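Side-chain contacts in MmeI (Methylophilus methylotrophus, PDB 5HR4), which cuts DNA as a Type IIL restriction-modification enzyme and probably also methylates adenine in DNA, with S-adenosyl-L-methionine as methyl donor: residues C690-G695 with I739-T744; A837-K842 with L866-K871; S830-E835 with D873-S878. All coordinates share one frame; numbering follows the deposited sequence.

Interaction 1 (C690-G695 with I739-T744); sequences CLWLDG and ISQPDT
In the target recognition domain of MmeI, W692 and D694, just past the end of strand 688-691, meet I739 and Q741 in the loop that leads to strand 746-750. The six-membered end of the W692 indole does most of the touching. I739 CG2 sits at the ring edge, close to its plane, with W692 CH2 3.9 Å from I739 CG2. The two side chains approach from opposite directions. CB of W692 points at the loop, and with CG anti to the backbone N (chi1 -175°) the indole continues that way. Q741 adds a lighter touch: its CB comes obliquely to the same end of the indole, 4.0 Å from W692 CZ2. This loop borders the bound DNA, and I739 also packs on a DNA phosphate, so it touches both the indole and the DNA backbone. Its other branch ends at D694: I739 CD1 lies 3.6 Å from D694 CG, a methyl against the carboxylate carbon rather than a polar bond. D694 CB in turn lies above one face of the W692 indole, 3.4 Å from its plane, near the rim. F736 meets the W692 ring edge-to-face, while I770 of strand 770-771 touches both W692 and Q741. Q741 NE2 is hydrogen-bonded to V769 O.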
loop_
_atom_site.group_PDB
_atom_site.type_symbol
_atom_site.label_atom_id
_atom_site.label_comp_id
_atom_site.label_asym_id
_atom_site.label_seq_id
_atom_site.Cartn_x
_atom_site.Cartn_y
_atom_site.Cartn_z
ATOM N N CYS A 690 -3.737 31.768 -18.161
ATOM C CA CYS A 690 -2.559 32.142 -17.399
ATOM C C CYS A 690 -2.044 33.510 -17.829
ATOM O O CYS A 690 -2.220 33.920 -18.979
ATOM C CB CYS A 690 -1.436 31.112 -17.555
ATOM S SG CYS A 690 -0.703 30.978 -19.223
ATOM N N LEU A 691 -1.417 34.219 -16.878
ATOM C CA LEU A 691 -0.559 35.366 -17.163
ATOM C C LEU A 691 0.760 34.853 -17.716
ATOM O O LEU A 691 1.548 34.262 -16.974
ATOM C CB LEU A 691 -0.292 36.166 -15.895
ATOM C CG LEU A 691 -1.011 37.497 -15.688
ATOM C CD1 LEU A 691 -1.115 38.281 -16.981
ATOM C CD2 LEU A 691 -2.366 37.184 -15.184
ATOM N N TRP A 692 1.028 35.083 -19.003
ATOM C CA TRP A 692 2.240 34.557 -19.640
ATOM C C TRP A 692 3.233 35.702 -19.828
ATOM O O TRP A 692 3.098 36.517 -20.747
ATOM C CB TRP A 692 1.919 33.861 -20.957
ATOM C CG TRP A 692 3.109 33.216 -21.566
ATOM C CD1 TRP A 692 3.816 33.650 -22.650
ATOM C CD2 TRP A 692 3.756 32.023 -21.117
ATOM N NE1 TRP A 692 4.859 32.795 -22.913
ATOM C CE2 TRP A 692 4.845 31.785 -21.982
ATOM C CE3 TRP A 692 3.511 31.121 -20.074
ATOM C CZ2 TRP A 692 5.691 30.687 -21.833
ATOM C CZ3 TRP A 692 4.351 30.027 -19.927
ATOM C CH2 TRP A 692 5.430 29.822 -20.806
ATOM N N LEU A 693 4.262 35.728 -18.975
ATOM C CA LEU A 693 5.191 36.846 -18.874
ATOM C C LEU A 693 6.582 36.551 -19.414
ATOM O O LEU A 693 7.436 37.445 -19.376
ATOM C CB LEU A 693 5.294 37.295 -17.419
ATOM C CG LEU A 693 3.907 37.616 -16.872
ATOM C CD1 LEU A 693 3.938 37.777 -15.380
ATOM C CD2 LEU A 693 3.378 38.872 -17.541
ATOM N N ASP A 694 6.837 35.339 -19.918
ATOM C CA ASP A 694 8.097 35.049 -20.598
ATOM C C ASP A 694 8.328 36.075 -21.702
ATOM O O ASP A 694 7.585 36.117 -22.692
ATOM C CB ASP A 694 8.111 33.624 -21.172
ATOM C CG ASP A 694 9.513 33.164 -21.584
ATOM O OD1 ASP A 694 10.484 33.408 -20.828
ATOM O OD2 ASP A 694 9.646 32.553 -22.667
ATOM N N GLY A 695 9.332 36.928 -21.511
ATOM C CA GLY A 695 9.652 37.956 -22.478
ATOM C C GLY A 695 8.710 39.141 -22.428
ATOM O O GLY A 695 8.279 39.650 -23.471
ATOM N N ILE A 739 9.834 26.119 -18.415
ATOM C CA ILE A 739 9.209 26.652 -19.620
ATOM C C ILE A 739 9.660 25.797 -20.794
ATOM O O ILE A 739 10.861 25.551 -20.969
ATOM C CB ILE A 739 9.557 28.138 -19.858
ATOM C CG1 ILE A 739 8.918 29.037 -18.796
ATOM C CG2 ILE A 739 9.075 28.593 -21.213
ATOM C CD1 ILE A 739 9.000 30.523 -19.125
ATOM N N SER A 740 8.697 25.332 -21.583
ATOM C CA SER A 740 8.979 24.505 -22.740
ATOM C C SER A 740 8.231 24.942 -23.980
ATOM O O SER A 740 8.563 24.458 -25.066
ATOM C CB SER A 740 8.628 23.040 -22.450
ATOM O OG SER A 740 7.289 22.938 -22.002
ATOM N N GLN A 741 7.245 25.840 -23.856
ATOM C CA GLN A 741 6.374 26.329 -24.922
ATOM C C GLN A 741 7.064 26.341 -26.278
ATOM O O GLN A 741 8.155 26.902 -26.416
ATOM C CB GLN A 741 5.875 27.736 -24.588
ATOM C CG GLN A 741 4.794 28.255 -25.506
ATOM C CD GLN A 741 3.568 27.373 -25.484
ATOM O OE1 GLN A 741 3.388 26.575 -24.563
ATOM N NE2 GLN A 741 2.724 27.496 -26.504
ATOM N N PRO A 742 6.479 25.713 -27.287
ATOM C CA PRO A 742 7.060 25.731 -28.634
ATOM C C PRO A 742 6.655 26.990 -29.395
ATOM O O PRO A 742 5.891 27.826 -28.912
ATOM C CB PRO A 742 6.477 24.480 -29.293
ATOM C CG PRO A 742 5.530 23.859 -28.262
ATOM C CD PRO A 742 5.280 24.866 -27.202
ATOM N N ASP A 743 7.184 27.105 -30.616
ATOM C CA ASP A 743 6.805 28.165 -31.545
ATOM C C ASP A 743 5.813 27.708 -32.620
ATOM O O ASP A 743 5.140 28.554 -33.223
ATOM C CB ASP A 743 8.060 28.753 -32.207
ATOM N N THR A 744 5.697 26.406 -32.865
ATOM C CA THR A 744 4.719 25.845 -33.788
ATOM C C THR A 744 3.554 25.234 -33.016
ATOM O O THR A 744 3.674 24.921 -31.832
ATOM C CB THR A 744 5.376 24.789 -34.676
#

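Interaction 2 (A837-K842 with L866-K871); sequences AFAILK and LKAHQK
A close, nearly antiparallel helix-helix packing joins A839 and I840 to A868 and H869 in the C-terminal domain. Helices 827-845 and 863-880 form this pair, and their short segments here run 169° apart in direction with axes 8.4 Å from each other. Small residues permit the approach. The methyl of A868 points at the opposite helix and lies 3.5 Å from I840 N, against the backbone itself. Beside it, A839 CB meets A868 CB at 4.0 Å, methyl to methyl. I840 meets the same methyl about a right angle round from A839, its CG1 3.6 Å from A868 CB. From there the isoleucine carries on to the imidazole of H869, which it crosses at about a right angle. CG1 of I840 stands anti to the carbonyl carbon (chi1 -71°) and the chain stays extended beyond it, which brings the terminal methyl over the ring. The polar end of the histidine is occupied as well: H869 NE2 is hydrogen-bonded to Y856 OH, a bond that would help fix the rotation of the imidazole, and F759 also meets the ring. L865 and L872 of helix 863-880 pack on I840. The contact over the imidazole is a CH-pi interaction, with I840 CD1 3.7 Å from the H869 ring centroid and only 8° off the ring normal.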
loop_
_atom_site.group_PDB
_atom_site.type_symbol
_atom_site.label_atom_id
_atom_site.label_comp_id
_atom_site.label_asym_id
_atom_site.label_seq_id
_atom_site.Cartn_x
_atom_site.Cartn_y
_atom_site.Cartn_z
ATOM N N ALA A 837 -6.202 8.852 -39.727
ATOM C CA ALA A 837 -6.052 9.975 -38.806
ATOM C C ALA A 837 -7.082 11.063 -39.089
ATOM O O ALA A 837 -7.813 11.494 -38.188
ATOM C CB ALA A 837 -4.633 10.530 -38.900
ATOM N N PHE A 838 -7.182 11.497 -40.350
ATOM C CA PHE A 838 -8.172 12.511 -40.681
ATOM C C PHE A 838 -9.588 11.985 -40.492
ATOM O O PHE A 838 -10.496 12.759 -40.154
ATOM C CB PHE A 838 -7.960 13.015 -42.110
ATOM C CG PHE A 838 -6.808 13.974 -42.250
ATOM C CD1 PHE A 838 -6.852 15.222 -41.642
ATOM C CD2 PHE A 838 -5.681 13.630 -42.990
ATOM C CE1 PHE A 838 -5.794 16.105 -41.767
ATOM C CE2 PHE A 838 -4.615 14.514 -43.120
ATOM C CZ PHE A 838 -4.672 15.749 -42.507
ATOM N N ALA A 839 -9.795 10.674 -40.675
ATOM C CA ALA A 839 -11.120 10.104 -40.452
ATOM C C ALA A 839 -11.504 10.171 -38.978
ATOM O O ALA A 839 -12.659 10.475 -38.646
ATOM C CB ALA A 839 -11.172 8.664 -40.963
ATOM N N ILE A 840 -10.546 9.901 -38.081
ATOM C CA ILE A 840 -10.780 10.116 -36.650
ATOM C C ILE A 840 -11.106 11.583 -36.378
ATOM O O ILE A 840 -12.131 11.907 -35.758
ATOM C CB ILE A 840 -9.570 9.649 -35.819
ATOM C CG1 ILE A 840 -9.464 8.127 -35.823
ATOM C CG2 ILE A 840 -9.693 10.135 -34.398
ATOM C CD1 ILE A 840 -8.169 7.594 -35.250
ATOM N N LEU A 841 -10.239 12.490 -36.841
ATOM C CA LEU A 841 -10.463 13.912 -36.584
ATOM C C LEU A 841 -11.855 14.343 -37.032
ATOM O O LEU A 841 -12.609 14.945 -36.255
ATOM C CB LEU A 841 -9.394 14.757 -37.279
ATOM C CG LEU A 841 -8.034 14.893 -36.596
ATOM C CD1 LEU A 841 -7.302 16.057 -37.208
ATOM C CD2 LEU A 841 -8.167 15.050 -35.080
ATOM N N LYS A 842 -12.218 14.020 -38.282
ATOM C CA LYS A 842 -13.544 14.371 -38.783
ATOM C C LYS A 842 -14.632 13.772 -37.902
ATOM O O LYS A 842 -15.574 14.469 -37.502
ATOM C CB LYS A 842 -13.702 13.911 -40.232
ATOM N N LEU A 866 -15.586 4.999 -33.293
ATOM C CA LEU A 866 -15.034 3.656 -33.159
ATOM C C LEU A 866 -14.565 3.118 -34.503
ATOM O O LEU A 866 -13.517 2.463 -34.588
ATOM C CB LEU A 866 -16.076 2.725 -32.548
ATOM C CG LEU A 866 -15.558 1.307 -32.379
ATOM C CD1 LEU A 866 -14.248 1.296 -31.565
ATOM C CD2 LEU A 866 -16.631 0.460 -31.729
ATOM N N LYS A 867 -15.314 3.416 -35.573
ATOM C CA LYS A 867 -14.959 2.891 -36.882
ATOM C C LYS A 867 -13.633 3.472 -37.362
ATOM O O LYS A 867 -12.719 2.725 -37.740
ATOM C CB LYS A 867 -16.085 3.169 -37.879
ATOM N N ALA A 868 -13.501 4.805 -37.326
ATOM C CA ALA A 868 -12.243 5.436 -37.718
ATOM C C ALA A 868 -11.073 4.886 -36.910
ATOM O O ALA A 868 -9.987 4.649 -37.461
ATOM C CB ALA A 868 -12.335 6.956 -37.564
ATOM N N HIS A 869 -11.269 4.654 -35.609
ATOM C CA HIS A 869 -10.191 4.022 -34.854
ATOM C C HIS A 869 -9.937 2.612 -35.357
ATOM O O HIS A 869 -8.778 2.196 -35.501
ATOM C CB HIS A 869 -10.489 4.025 -33.353
ATOM C CG HIS A 869 -9.994 5.250 -32.646
ATOM N ND1 HIS A 869 -8.794 5.287 -31.968
ATOM C CD2 HIS A 869 -10.529 6.491 -32.529
ATOM C CE1 HIS A 869 -8.617 6.492 -31.453
ATOM N NE2 HIS A 869 -9.655 7.242 -31.781
ATOM N N GLN A 870 -11.007 1.866 -35.666
ATOM C CA GLN A 870 -10.816 0.550 -36.263
ATOM C C GLN A 870 -10.130 0.661 -37.616
ATOM O O GLN A 870 -9.276 -0.169 -37.956
ATOM C CB GLN A 870 -12.150 -0.183 -36.375
ATOM C CG GLN A 870 -12.581 -0.886 -35.086
ATOM C CD GLN A 870 -14.071 -1.203 -35.057
ATOM O OE1 GLN A 870 -14.766 -1.096 -36.078
ATOM N NE2 GLN A 870 -14.572 -1.590 -33.878
ATOM N N LYS A 871 -10.459 1.705 -38.388
ATOM C CA LYS A 871 -9.729 1.960 -39.626
ATOM C C LYS A 871 -8.249 2.197 -39.343
ATOM O O LYS A 871 -7.379 1.646 -40.034
ATOM C CB LYS A 871 -10.347 3.147 -40.364
#

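Interaction 3 (S830-E835 with D873-S878)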
loop_
_atom_site.group_PDB
_atom_site.type_symbol
_atom_site.label_atom_id
_atom_site.label_comp_id
_atom_site.label_asym_id
_atom_site.label_seq_id
_atom_site.Cartn_x
_atom_site.Cartn_y
_atom_site.Cartn_z
ATOM N N SER A 830 2.167 4.953 -45.040
ATOM C CA SER A 830 2.124 6.251 -44.374
ATOM C C SER A 830 0.863 7.021 -44.748
ATOM O O SER A 830 0.200 7.604 -43.882
ATOM C CB SER A 830 3.371 7.062 -44.718
ATOM N N LYS A 831 0.516 7.036 -46.041
ATOM C CA LYS A 831 -0.686 7.741 -46.483
ATOM C C LYS A 831 -1.947 7.075 -45.950
ATOM O O LYS A 831 -2.955 7.751 -45.695
ATOM C CB LYS A 831 -0.721 7.814 -48.010
ATOM N N ALA A 832 -1.906 5.755 -45.772
ATOM C CA ALA A 832 -3.048 5.052 -45.207
ATOM C C ALA A 832 -3.294 5.498 -43.772
ATOM O O ALA A 832 -4.422 5.845 -43.398
ATOM C CB ALA A 832 -2.816 3.542 -45.286
ATOM N N ILE A 833 -2.237 5.518 -42.956
ATOM C CA ILE A 833 -2.374 5.944 -41.565
ATOM C C ILE A 833 -2.801 7.408 -41.486
ATOM O O ILE A 833 -3.625 7.783 -40.643
ATOM C CB ILE A 833 -1.063 5.678 -40.805
ATOM C CG1 ILE A 833 -0.788 4.175 -40.758
ATOM C CG2 ILE A 833 -1.124 6.255 -39.408
ATOM C CD1 ILE A 833 0.422 3.793 -39.935
ATOM N N GLU A 834 -2.276 8.257 -42.371
ATOM C CA GLU A 834 -2.741 9.641 -42.393
ATOM C C GLU A 834 -4.232 9.721 -42.704
ATOM O O GLU A 834 -4.959 10.503 -42.080
ATOM C CB GLU A 834 -1.926 10.448 -43.397
ATOM C CG GLU A 834 -0.457 10.524 -43.002
ATOM C CD GLU A 834 0.423 11.135 -44.068
ATOM O OE1 GLU A 834 -0.062 11.306 -45.210
ATOM O OE2 GLU A 834 1.598 11.442 -43.754
ATOM N N GLU A 835 -4.715 8.894 -43.642
ATOM C CA GLU A 835 -6.128 8.940 -44.015
ATOM C C GLU A 835 -7.032 8.524 -42.856
ATOM O O GLU A 835 -8.076 9.147 -42.618
ATOM C CB GLU A 835 -6.378 8.057 -45.238
ATOM N N ASP A 873 -6.331 1.299 -36.612
ATOM C CA ASP A 873 -5.576 0.141 -36.133
ATOM C C ASP A 873 -5.190 -0.766 -37.292
ATOM O O ASP A 873 -4.043 -1.225 -37.375
ATOM C CB ASP A 873 -6.377 -0.651 -35.096
ATOM C CG ASP A 873 -6.625 0.129 -33.812
ATOM O OD1 ASP A 873 -5.719 0.882 -33.355
ATOM O OD2 ASP A 873 -7.745 -0.031 -33.268
ATOM N N LYS A 874 -6.139 -1.015 -38.208
ATOM C CA LYS A 874 -5.879 -1.821 -39.398
ATOM C C LYS A 874 -4.673 -1.299 -40.176
ATOM O O LYS A 874 -3.800 -2.076 -40.583
ATOM C CB LYS A 874 -7.132 -1.831 -40.276
ATOM C CG LYS A 874 -7.090 -2.752 -41.502
ATOM C CD LYS A 874 -7.769 -2.067 -42.691
ATOM C CE LYS A 874 -8.490 -3.053 -43.599
ATOM N NZ LYS A 874 -9.784 -3.552 -43.028
ATOM N N ALA A 875 -4.595 0.021 -40.369
ATOM C CA ALA A 875 -3.450 0.606 -41.059
ATOM C C ALA A 875 -2.164 0.465 -40.250
ATOM O O ALA A 875 -1.113 0.126 -40.810
ATOM C CB ALA A 875 -3.727 2.073 -41.369
ATOM N N VAL A 876 -2.216 0.721 -38.936
ATOM C CA VAL A 876 -1.013 0.592 -38.111
ATOM C C VAL A 876 -0.610 -0.873 -37.979
ATOM O O VAL A 876 0.575 -1.221 -38.079
ATOM C CB VAL A 876 -1.224 1.246 -36.727
ATOM C CG1 VAL A 876 -0.001 1.049 -35.817
ATOM C CG2 VAL A 876 -1.518 2.729 -36.865
ATOM N N ASP A 877 -1.580 -1.753 -37.737
ATOM C CA ASP A 877 -1.261 -3.167 -37.613
ATOM C C ASP A 877 -0.605 -3.688 -38.877
ATOM O O ASP A 877 0.343 -4.483 -38.814
ATOM C CB ASP A 877 -2.525 -3.956 -37.305
ATOM C CG ASP A 877 -3.093 -3.620 -35.947
ATOM O OD1 ASP A 877 -2.316 -3.118 -35.098
ATOM O OD2 ASP A 877 -4.307 -3.864 -35.731
ATOM N N SER A 878 -1.099 -3.245 -40.035
ATOM C CA SER A 878 -0.486 -3.616 -41.304
ATOM C C SER A 878 0.982 -3.195 -41.359
ATOM O O SER A 878 1.833 -3.954 -41.837
ATOM C CB SER A 878 -1.273 -3.001 -42.459
ATOM O OG SER A 878 -0.437 -2.795 -43.584
#
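I833 reaches from helix 827-845 to A875 and V876 on helix 863-880. CB leaves its helix alongside the interface rather than straight at it; the turn across comes one bond later. CG1 lies anti to the carbonyl carbon (chi1 -64°) and rests on the methyl of the facing alanine, with I833 CG1 3.7 Å from A875 CB. The chain then stays extended (chi2 -175°), carrying CD1 past the alanine to the next residue of that helix, where I833 CD1 is 3.8 Å from V876 CG2. Isoleucine and valine cross at about a right angle, and I833 CD1 also comes to 4.0 Å from V876 CA. The other branch of the isoleucine approaches more loosely, with I833 CG2 4.4 Å from V876 CG2. A832 adds a looser touch, its CB 4.3 Å from A875 CB.

This is antiparallel helix packing within the C-terminal domain: the short segments cross at -157° and their axes come within 8.7 Å, with A875 pointing into the interface. Around it, W822 touches both I833 and V876, while L784 and L788 of helix 783-790 pack on I833 and V876 respectively. Two aspartates of helix 863-880 have partners outside the two segments: D877 OD2 forms a salt bridge with R891 NH2, and D873 OD1 accepts a hydrogen bond from T792 N. Between the two segments, then, cohesion comes from apolar contact, so the fit of these methyls, rather than directed polar bonds, probably determines the local packing.

Interactions 2 and 3 are successive parts of one antiparallel pair, helices 827-845 and 863-880, with centres 10 Å apart. Interaction 2 is nested inside the loop that interaction 3 closes, and each pairs an alanine and an isoleucine on the first helix with an alanine on the second. Interaction 1 comes earlier in the chain, in the target recognition domain, its centre about 32 Å from that of interaction 2 and 34 Å from that of interaction 3. It approaches the bound DNA to about 3 Å at the nearest atom, against about 15 Å and 20 Å for the other two. All three lie away from the sinefungin pocket and the calcium site.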